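Local coordinates for protein trimeric intracellular cation channel type 1B.2 (Caenorhabditis elegans, PDB 5EIK) that forms a homotrimeric potassium channel of the endoplasmic reticulum membrane, binds PIP2 and may carry counter-ion current during calcium release, at residues A[65-76]-A[163-174]. Numbering follows the deposited sequence.
Sequences SCMLMSFAGSFL and KGAGSGVVKIVE. With PT5 ([(2R)-1-octadecanoyloxy-3-[oxidanyl-[(1R,2R,3S,4R,5R,6S)-2,3,6-tris(oxidanyl)-4,5-diphosphonooxy-cyclohexyl]oxy-phospho ryl]oxy-propan-2-yl] (8Z)-icosa-5,8,11,14-tetraenoate), chain B.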
ATOM      1  N   SER A  65       8.020  -1.722 -14.341  1.00 30.96           N
ATOM      2  CA  SER A  65       6.955  -2.706 -14.264  1.00 30.37           C
ATOM      3  C   SER A  65       7.534  -4.116 -14.185  1.00 37.83           C
ATOM      4  O   SER A  65       7.030  -4.958 -13.447  1.00 42.81           O
ATOM      5  CB  SER A  65       6.045  -2.597 -15.486  1.00 29.79           C
ATOM      6  OG  SER A  65       5.459  -1.313 -15.562  1.00 50.19           O
ATOM      7  N   CYS A  66       8.598  -4.377 -14.933  1.00 28.92           N
ATOM      8  CA  CYS A  66       9.191  -5.704 -14.918  1.00 30.96           C
ATOM      9  C   CYS A  66      10.018  -5.988 -13.669  1.00 31.86           C
ATOM     10  O   CYS A  66      10.018  -7.109 -13.163  1.00 33.80           O
ATOM     11  CB  CYS A  66      10.036  -5.916 -16.181  1.00 32.03           C
ATOM     12  SG  CYS A  66       9.029  -6.156 -17.667  1.00 47.40           S
ATOM     13  N   MET A  67      10.723  -4.987 -13.162  1.00 26.48           N
ATOM     14  CA  MET A  67      11.514  -5.209 -11.967  1.00 29.13           C
ATOM     15  C   MET A  67      10.580  -5.475 -10.780  1.00 38.94           C
ATOM     16  O   MET A  67      10.841  -6.361  -9.960  1.00 36.47           O
ATOM     17  CB  MET A  67      12.403  -3.998 -11.674  1.00 35.42           C
ATOM     18  CG  MET A  67      13.499  -3.768 -12.697  1.00 56.03           C
ATOM     19  SD  MET A  67      14.648  -5.178 -12.918  1.00 67.58           S
ATOM     20  CE  MET A  67      13.879  -6.047 -14.323  1.00 43.06           C
ATOM     21  N   LEU A  68       9.483  -4.723 -10.696  1.00 32.76           N
ATOM     22  CA  LEU A  68       8.553  -4.907  -9.588  1.00 39.10           C
ATOM     23  C   LEU A  68       7.980  -6.312  -9.570  1.00 36.41           C
ATOM     24  O   LEU A  68       7.840  -6.920  -8.511  1.00 35.80           O
ATOM     25  CB  LEU A  68       7.408  -3.891  -9.641  1.00 36.97           C
ATOM     26  CG  LEU A  68       7.789  -2.435  -9.362  1.00 48.19           C
ATOM     27  CD1 LEU A  68       6.541  -1.657  -8.991  1.00 48.43           C
ATOM     28  CD2 LEU A  68       8.805  -2.366  -8.230  1.00 54.01           C
ATOM     29  N   MET A  69       7.651  -6.822 -10.748  1.00 31.87           N
ATOM     30  CA  MET A  69       7.094  -8.155 -10.858  1.00 33.44           C
ATOM     31  C   MET A  69       8.175  -9.218 -10.673  1.00 36.16           C
ATOM     32  O   MET A  69       7.932 -10.262 -10.080  1.00 38.57           O
ATOM     33  CB  MET A  69       6.424  -8.333 -12.220  1.00 28.21           C
ATOM     34  CG  MET A  69       5.113  -7.594 -12.365  1.00 47.71           C
ATOM     35  SD  MET A  69       3.875  -8.203 -11.203  1.00 55.37           S
ATOM     36  CE  MET A  69       3.510  -9.783 -11.937  1.00 49.66           C
ATOM     37  N   SER A  70       9.373  -8.941 -11.169  1.00 30.59           N
ATOM     38  CA  SER A  70      10.460  -9.894 -11.073  1.00 33.96           C
ATOM     39  C   SER A  70      10.875 -10.155  -9.647  1.00 34.25           C
ATOM     40  O   SER A  70      11.344 -11.243  -9.327  1.00 38.63           O
ATOM     41  CB  SER A  70      11.667  -9.407 -11.875  1.00 38.48           C
ATOM     42  OG  SER A  70      11.431  -9.557 -13.268  1.00 46.18           O
ATOM     43  N   PHE A  71      10.684  -9.165  -8.785  1.00 33.75           N
ATOM     44  CA  PHE A  71      11.076  -9.303  -7.386  1.00 34.66           C
ATOM     45  C   PHE A  71       9.906  -9.095  -6.430  1.00 34.09           C
ATOM     46  O   PHE A  71      10.093  -8.760  -5.257  1.00 32.40           O
ATOM     47  CB  PHE A  71      12.192  -8.305  -7.077  1.00 35.91           C
ATOM     48  CG  PHE A  71      13.444  -8.555  -7.856  1.00 40.61           C
ATOM     49  CD1 PHE A  71      14.292  -9.609  -7.516  1.00 43.53           C
ATOM     50  CD2 PHE A  71      13.748  -7.783  -8.969  1.00 42.62           C
ATOM     51  CE1 PHE A  71      15.429  -9.894  -8.287  1.00 42.82           C
ATOM     52  CE2 PHE A  71      14.878  -8.057  -9.745  1.00 43.79           C
ATOM     53  CZ  PHE A  71      15.720  -9.114  -9.403  1.00 37.11           C
ATOM     54  N   ALA A  72       8.702  -9.312  -6.942  1.00 26.90           N
ATOM     55  CA  ALA A  72       7.478  -9.131  -6.171  1.00 36.66           C
ATOM     56  C   ALA A  72       7.505  -9.793  -4.797  1.00 35.10           C
ATOM     57  O   ALA A  72       7.192  -9.157  -3.789  1.00 32.91           O
ATOM     58  CB  ALA A  72       6.290  -9.648  -6.972  1.00 23.76           C
ATOM     59  N   GLY A  73       7.875 -11.070  -4.770  1.00 35.27           N
ATOM     60  CA  GLY A  73       7.926 -11.811  -3.523  1.00 30.55           C
ATOM     61  C   GLY A  73       8.801 -11.161  -2.471  1.00 27.93           C
ATOM     62  O   GLY A  73       8.453 -11.157  -1.286  1.00 32.18           O
ATOM     63  N   SER A  74       9.934 -10.612  -2.899  1.00 31.08           N
ATOM     64  CA  SER A  74      10.854  -9.954  -1.972  1.00 38.29           C
ATOM     65  C   SER A  74      10.308  -8.608  -1.491  1.00 36.13           C
ATOM     66  O   SER A  74      10.527  -8.225  -0.339  1.00 34.04           O
ATOM     67  CB  SER A  74      12.222  -9.746  -2.625  1.00 37.93           C
ATOM     68  OG  SER A  74      12.781 -10.981  -3.019  1.00 38.88           O
ATOM     69  N   PHE A  75       9.604  -7.892  -2.365  1.00 26.78           N
ATOM     70  CA  PHE A  75       9.036  -6.612  -1.964  1.00 27.33           C
ATOM     71  C   PHE A  75       7.921  -6.839  -0.956  1.00 33.61           C
ATOM     72  O   PHE A  75       7.850  -6.149   0.061  1.00 39.63           O
ATOM     73  CB  PHE A  75       8.490  -5.841  -3.165  1.00 31.40           C
ATOM     74  CG  PHE A  75       9.552  -5.267  -4.050  1.00 31.85           C
ATOM     75  CD1 PHE A  75      10.498  -4.385  -3.541  1.00 32.75           C
ATOM     76  CD2 PHE A  75       9.600  -5.600  -5.395  1.00 28.21           C
ATOM     77  CE1 PHE A  75      11.477  -3.836  -4.367  1.00 33.09           C
ATOM     78  CE2 PHE A  75      10.568  -5.061  -6.226  1.00 35.87           C
ATOM     79  CZ  PHE A  75      11.509  -4.177  -5.711  1.00 31.17           C
ATOM     80  N   LEU A  76       7.054  -7.812  -1.222  1.00 27.75           N
ATOM     81  CA  LEU A  76       5.963  -8.086  -0.300  1.00 30.77           C
ATOM     82  C   LEU A  76       6.524  -8.542   1.045  1.00 33.69           C
ATOM     83  O   LEU A  76       6.059  -8.124   2.111  1.00 36.17           O
ATOM     84  CB  LEU A  76       5.041  -9.159  -0.873  1.00 30.13           C
ATOM     85  CG  LEU A  76       3.767  -9.419  -0.064  1.00 34.34           C
ATOM     86  CD1 LEU A  76       3.097  -8.091   0.278  1.00 34.19           C
ATOM     87  CD2 LEU A  76       2.825 -10.308  -0.873  1.00 29.78           C
ATOM     88  N   LYS A 163       6.704 -14.811  -0.311  1.00 28.97           N
ATOM     89  CA  LYS A 163       7.864 -15.012  -1.173  1.00 35.30           C
ATOM     90  C   LYS A 163       7.510 -15.842  -2.398  1.00 32.40           C
ATOM     91  O   LYS A 163       8.069 -15.636  -3.474  1.00 40.99           O
ATOM     92  CB  LYS A 163       8.996 -15.713  -0.411  1.00 34.45           C
ATOM     93  CG  LYS A 163       9.659 -14.853   0.648  1.00 37.68           C
ATOM     94  CD  LYS A 163      10.443 -13.706   0.033  1.00 44.99           C
ATOM     95  CE  LYS A 163      11.942 -13.933   0.138  1.00 45.69           C
ATOM     96  NZ  LYS A 163      12.380 -15.175  -0.555  1.00 51.50           N
ATOM     97  N   GLY A 164       6.571 -16.771  -2.238  1.00 39.66           N
ATOM     98  CA  GLY A 164       6.184 -17.630  -3.345  1.00 34.71           C
ATOM     99  C   GLY A 164       5.046 -17.164  -4.237  1.00 40.38           C
ATOM    100  O   GLY A 164       5.016 -17.507  -5.418  1.00 44.09           O
ATOM    101  N   ALA A 165       4.118 -16.379  -3.701  1.00 36.96           N
ATOM    102  CA  ALA A 165       2.976 -15.924  -4.497  1.00 37.21           C
ATOM    103  C   ALA A 165       2.681 -14.420  -4.449  1.00 39.98           C
ATOM    104  O   ALA A 165       1.586 -13.990  -4.800  1.00 41.00           O
ATOM    105  CB  ALA A 165       1.730 -16.697  -4.068  1.00 39.49           C
ATOM    106  N   GLY A 166       3.651 -13.616  -4.035  1.00 44.32           N
ATOM    107  CA  GLY A 166       3.415 -12.182  -3.954  1.00 42.96           C
ATOM    108  C   GLY A 166       3.226 -11.429  -5.262  1.00 39.24           C
ATOM    109  O   GLY A 166       2.819 -10.267  -5.257  1.00 41.92           O
ATOM    110  N   SER A 167       3.503 -12.068  -6.391  1.00 33.76           N
ATOM    111  CA  SER A 167       3.366 -11.367  -7.659  1.00 37.52           C
ATOM    112  C   SER A 167       1.934 -10.881  -7.911  1.00 35.47           C
ATOM    113  O   SER A 167       1.719  -9.904  -8.632  1.00 40.16           O
ATOM    114  CB  SER A 167       3.852 -12.258  -8.825  1.00 33.56           C
ATOM    115  OG  SER A 167       2.962 -13.327  -9.075  1.00 49.11           O
ATOM    116  N   GLY A 168       0.961 -11.554  -7.304  1.00 38.67           N
ATOM    117  CA  GLY A 168      -0.429 -11.173  -7.480  1.00 37.08           C
ATOM    118  C   GLY A 168      -0.736  -9.792  -6.923  1.00 44.29           C
ATOM    119  O   GLY A 168      -1.548  -9.042  -7.477  1.00 40.00           O
ATOM    120  N   VAL A 169      -0.089  -9.457  -5.815  1.00 33.79           N
ATOM    121  CA  VAL A 169      -0.293  -8.163  -5.201  1.00 39.23           C
ATOM    122  C   VAL A 169       0.324  -7.083  -6.067  1.00 38.94           C
ATOM    123  O   VAL A 169      -0.323  -6.086  -6.391  1.00 43.17           O
ATOM    124  CB  VAL A 169       0.343  -8.103  -3.797  1.00 34.21           C
ATOM    125  CG1 VAL A 169       0.378  -6.672  -3.301  1.00 33.98           C
ATOM    126  CG2 VAL A 169      -0.464  -8.946  -2.843  1.00 37.69           C
ATOM    127  N   VAL A 170       1.576  -7.294  -6.456  1.00 41.03           N
ATOM    128  CA  VAL A 170       2.285  -6.318  -7.268  1.00 38.66           C
ATOM    129  C   VAL A 170       1.629  -6.091  -8.622  1.00 35.88           C
ATOM    130  O   VAL A 170       1.644  -4.971  -9.143  1.00 37.57           O
ATOM    131  CB  VAL A 170       3.769  -6.725  -7.442  1.00 35.44           C
ATOM    132  CG1 VAL A 170       4.494  -5.716  -8.310  1.00 43.97           C
ATOM    133  CG2 VAL A 170       4.441  -6.798  -6.062  1.00 39.15           C
ATOM    134  N   LYS A 171       1.034  -7.138  -9.184  1.00 29.04           N
ATOM    135  CA  LYS A 171       0.357  -6.997 -10.466  1.00 38.51           C
ATOM    136  C   LYS A 171      -0.758  -5.954 -10.323  1.00 37.91           C
ATOM    137  O   LYS A 171      -0.859  -5.028 -11.117  1.00 39.51           O
ATOM    138  CB  LYS A 171      -0.229  -8.338 -10.907  1.00 36.59           C
ATOM    139  CG  LYS A 171      -0.758  -8.343 -12.330  1.00 50.21           C
ATOM    140  CD  LYS A 171      -1.112  -9.755 -12.765  1.00 63.72           C
ATOM    141  CE  LYS A 171      -1.419  -9.830 -14.255  1.00 74.11           C
ATOM    142  NZ  LYS A 171      -1.615 -11.240 -14.716  1.00 80.40           N
ATOM    143  N   ILE A 172      -1.589  -6.112  -9.297  1.00 39.65           N
ATOM    144  CA  ILE A 172      -2.682  -5.183  -9.038  1.00 32.97           C
ATOM    145  C   ILE A 172      -2.134  -3.759  -8.926  1.00 40.60           C
ATOM    146  O   ILE A 172      -2.699  -2.818  -9.496  1.00 30.66           O
ATOM    147  CB  ILE A 172      -3.415  -5.543  -7.729  1.00 34.21           C
ATOM    148  CG1 ILE A 172      -4.131  -6.884  -7.912  1.00 29.69           C
ATOM    149  CG2 ILE A 172      -4.388  -4.420  -7.325  1.00 26.57           C
ATOM    150  CD1 ILE A 172      -4.812  -7.382  -6.663  1.00 30.87           C
ATOM    151  N   VAL A 173      -1.037  -3.607  -8.188  1.00 28.56           N
ATOM    152  CA  VAL A 173      -0.421  -2.305  -8.031  1.00 36.06           C
ATOM    153  C   VAL A 173      -0.069  -1.710  -9.391  1.00 41.99           C
ATOM    154  O   VAL A 173      -0.329  -0.533  -9.641  1.00 40.82           O
ATOM    155  CB  VAL A 173       0.871  -2.371  -7.183  1.00 32.73           C
ATOM    156  CG1 VAL A 173       1.582  -1.034  -7.235  1.00 31.26           C
ATOM    157  CG2 VAL A 173       0.525  -2.693  -5.739  1.00 29.31           C
ATOM    158  N   GLU A 174       0.513  -2.524 -10.268  1.00 42.32           N
ATOM    159  CA  GLU A 174       0.897  -2.057 -11.592  1.00 40.11           C
ATOM    160  C   GLU A 174      -0.268  -1.715 -12.512  1.00 38.85           C
ATOM    161  O   GLU A 174      -0.171  -0.799 -13.328  1.00 37.94           O
ATOM    162  CB  GLU A 174       1.793  -3.087 -12.273  1.00 40.41           C
ATOM    163  CG  GLU A 174       3.247  -2.911 -11.936  1.00 46.56           C
ATOM    164  CD  GLU A 174       4.128  -3.949 -12.586  1.00 47.40           C
ATOM    165  OE1 GLU A 174       3.771  -4.430 -13.684  1.00 56.42           O
ATOM    166  OE2 GLU A 174       5.185  -4.268 -12.006  1.00 60.23           O
TER
HETATM  167  O12 PT5 B 301      -4.558 -15.925  -6.559  1.00 60.76           O
HETATM  168  P1  PT5 B 301      -3.786 -14.634  -6.339  1.00 49.82           P
HETATM  169  O13 PT5 B 301      -2.848 -14.576  -4.877  1.00 61.05           O
HETATM  170  O11 PT5 B 301      -4.710 -13.281  -6.265  1.00 61.98           O
HETATM  171  O6  PT5 B 301      -2.808 -14.809 -10.116  1.00 65.39           O
HETATM  172  O1  PT5 B 301      -2.704 -14.327  -7.447  1.00 55.46           O
HETATM  173  C1  PT5 B 301      -1.869 -15.354  -7.992  1.00 48.49           C
HETATM  174  C6  PT5 B 301      -1.579 -14.894  -9.392  1.00 53.66           C
HETATM  175  C2  PT5 B 301      -0.518 -15.552  -7.207  1.00 57.08           C
HETATM  176  O2  PT5 B 301       0.181 -14.297  -7.105  1.00 56.02           O
HETATM  177  C3  PT5 B 301       0.416 -16.541  -7.970  1.00 56.43           C
HETATM  178  O3  PT5 B 301       1.658 -16.590  -7.280  1.00 57.58           O
HETATM  179  C4  PT5 B 301       0.671 -16.114  -9.394  1.00 54.05           C
HETATM  180  O4  PT5 B 301       1.321 -17.138 -10.084  1.00 54.95           O
HETATM  181  P4  PT5 B 301       2.846 -16.937 -10.625  1.00 55.27           P
HETATM  182  O41 PT5 B 301       3.024 -15.636 -11.564  1.00 56.83           O
HETATM  183  O42 PT5 B 301       3.316 -18.236 -11.466  1.00 55.86           O
HETATM  184  O43 PT5 B 301       3.750 -16.759  -9.434  1.00 48.63           O
HETATM  185  C5  PT5 B 301      -0.630 -15.817 -10.165  1.00 59.27           C
HETATM  186  O5  PT5 B 301      -0.268 -15.179 -11.388  1.00 67.08           O
HETATM  187  P5  PT5 B 301      -0.462 -16.070 -12.746  1.00 79.61           P
HETATM  188  O52 PT5 B 301      -0.712 -17.615 -12.457  1.00 68.61           O
HETATM  189  O51 PT5 B 301      -1.707 -15.380 -13.642  1.00 79.55           O
HETATM  190  O53 PT5 B 301       0.972 -15.714 -13.513  1.00 69.92           O
HETATM  191  C7  PT5 B 301      -2.265 -13.325  -4.416  1.00 49.35           C
HETATM  192  C8  PT5 B 301      -2.501 -13.259  -2.896  1.00 66.16           C
HETATM  193  C9  PT5 B 301      -3.800 -12.502  -2.470  1.00 69.06           C
HETATM  194  O16 PT5 B 301      -1.332 -12.601  -2.270  1.00 69.91           O
HETATM  195  C10 PT5 B 301      -0.462 -13.422  -1.611  1.00 66.93           C
HETATM  196  O17 PT5 B 301       0.389 -14.098  -2.164  1.00 75.68           O
HETATM  197  O18 PT5 B 301      -3.458 -11.482  -1.434  1.00 84.44           O
HETATM  198  C11 PT5 B 301      -4.425 -10.967  -0.509  1.00 90.74           C
HETATM  199  O19 PT5 B 301      -5.485 -11.552  -0.143  1.00 97.69           O
HETATM  200  C12 PT5 B 301      -0.639 -13.420  -0.092  1.00 63.45           C
HETATM  201  C13 PT5 B 301       0.599 -13.097   0.783  1.00 52.05           C
HETATM  202  C14 PT5 B 301       0.251 -13.197   2.287  1.00 37.05           C
HETATM  203  C15 PT5 B 301       0.070 -11.824   2.957  1.00 46.45           C
HETATM  204  C16 PT5 B 301      -0.061 -11.908   4.506  1.00 48.09           C
HETATM  205  C17 PT5 B 301      -1.094 -10.899   5.100  1.00 48.71           C
HETATM  206  C18 PT5 B 301      -0.606 -10.206   6.375  1.00 61.34           C
HETATM  207  C19 PT5 B 301      -0.957  -9.066   6.758  1.00 65.41           C
HETATM  208  C20 PT5 B 301      -0.876  -7.599   6.304  1.00 64.91           C
HETATM  209  C21 PT5 B 301      -2.127  -7.036   5.582  1.00 59.75           C
HETATM  210  C22 PT5 B 301      -1.862  -5.683   4.892  1.00 59.59           C
HETATM  211  C23 PT5 B 301      -3.017  -4.678   5.082  1.00 51.73           C
HETATM  212  C24 PT5 B 301      -2.539  -3.292   5.567  1.00 58.99           C
HETATM  213  C31 PT5 B 301      -4.040  -9.583   0.020  1.00 88.23           C
HETATM  214  C32 PT5 B 301      -3.034  -9.653   1.205  1.00 85.30           C
HETATM  215  C33 PT5 B 301      -2.531  -8.254   1.671  1.00 84.39           C
HETATM  216  C34 PT5 B 301      -1.199  -7.799   1.021  1.00 79.87           C
HETATM  217  C35 PT5 B 301      -0.632  -6.328   1.338  1.00 75.19           C
HETATM  218  C36 PT5 B 301      -0.793  -5.260   0.477  1.00 74.58           C
HETATM  219  C37 PT5 B 301      -0.993  -3.847   1.066  1.00 79.63           C
HETATM  220  C38 PT5 B 301      -0.179  -2.953   0.273  1.00 81.73           C
HETATM  221  C39 PT5 B 301      -0.607  -1.962  -0.714  1.00 93.10           C
HETATM  222  C40 PT5 B 301      -1.145  -2.399  -2.040  1.00 93.43           C
HETATM  223  C25 PT5 B 301      -2.494  -2.255   4.419  1.00 63.05           C
HETATM  224  C26 PT5 B 301      -1.798  -0.948   4.830  1.00 64.21           C
HETATM  225  C41 PT5 B 301      -2.649  -2.235  -2.290  1.00 80.03           C
HETATM  226  C42 PT5 B 301      -3.103  -2.865  -3.611  1.00 72.64           C
HETATM  227  C43 PT5 B 301      -3.569  -4.318  -3.462  1.00 66.85           C
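Two broken transmembrane helices of the TRIC channel meet where both are interrupted: A72, just past the kink at F71, sets its CB 3.5 Å from CA of S167, at the interruption around G166. Before the kink, helix 65-70 runs nearly antiparallel to helix 167-174, at 158°; after it, helix 72-76 turns almost perpendicular. G73, with no side chain, lets its CA come within 4.0 Å of CA of K163, and the K163 side chain lays its CD 3.5 Å from O of G73. M69 works as a knob into a hole formed by S167, V170, K171 and E174; its chain, bent at chi2 (-63°) and chi3, curls SD to 3.6 Å from the backbone N of K171. V170 straddles the kink, CG1 against CB of L68 and CG2 against CB of A72. These discontinuous helices, transmembrane segments 2 and 5, also border the bound PIP2: its O2 donates to O of A165, at 2.7 Å, while L76 CD2 lies 3.7 Å from CA of G166 and near the lipid's acyl carbon C13. At the other end OE2 of E174 is the carboxylate oxygen closer to O of S65, while OE1 forms a salt bridge with R178.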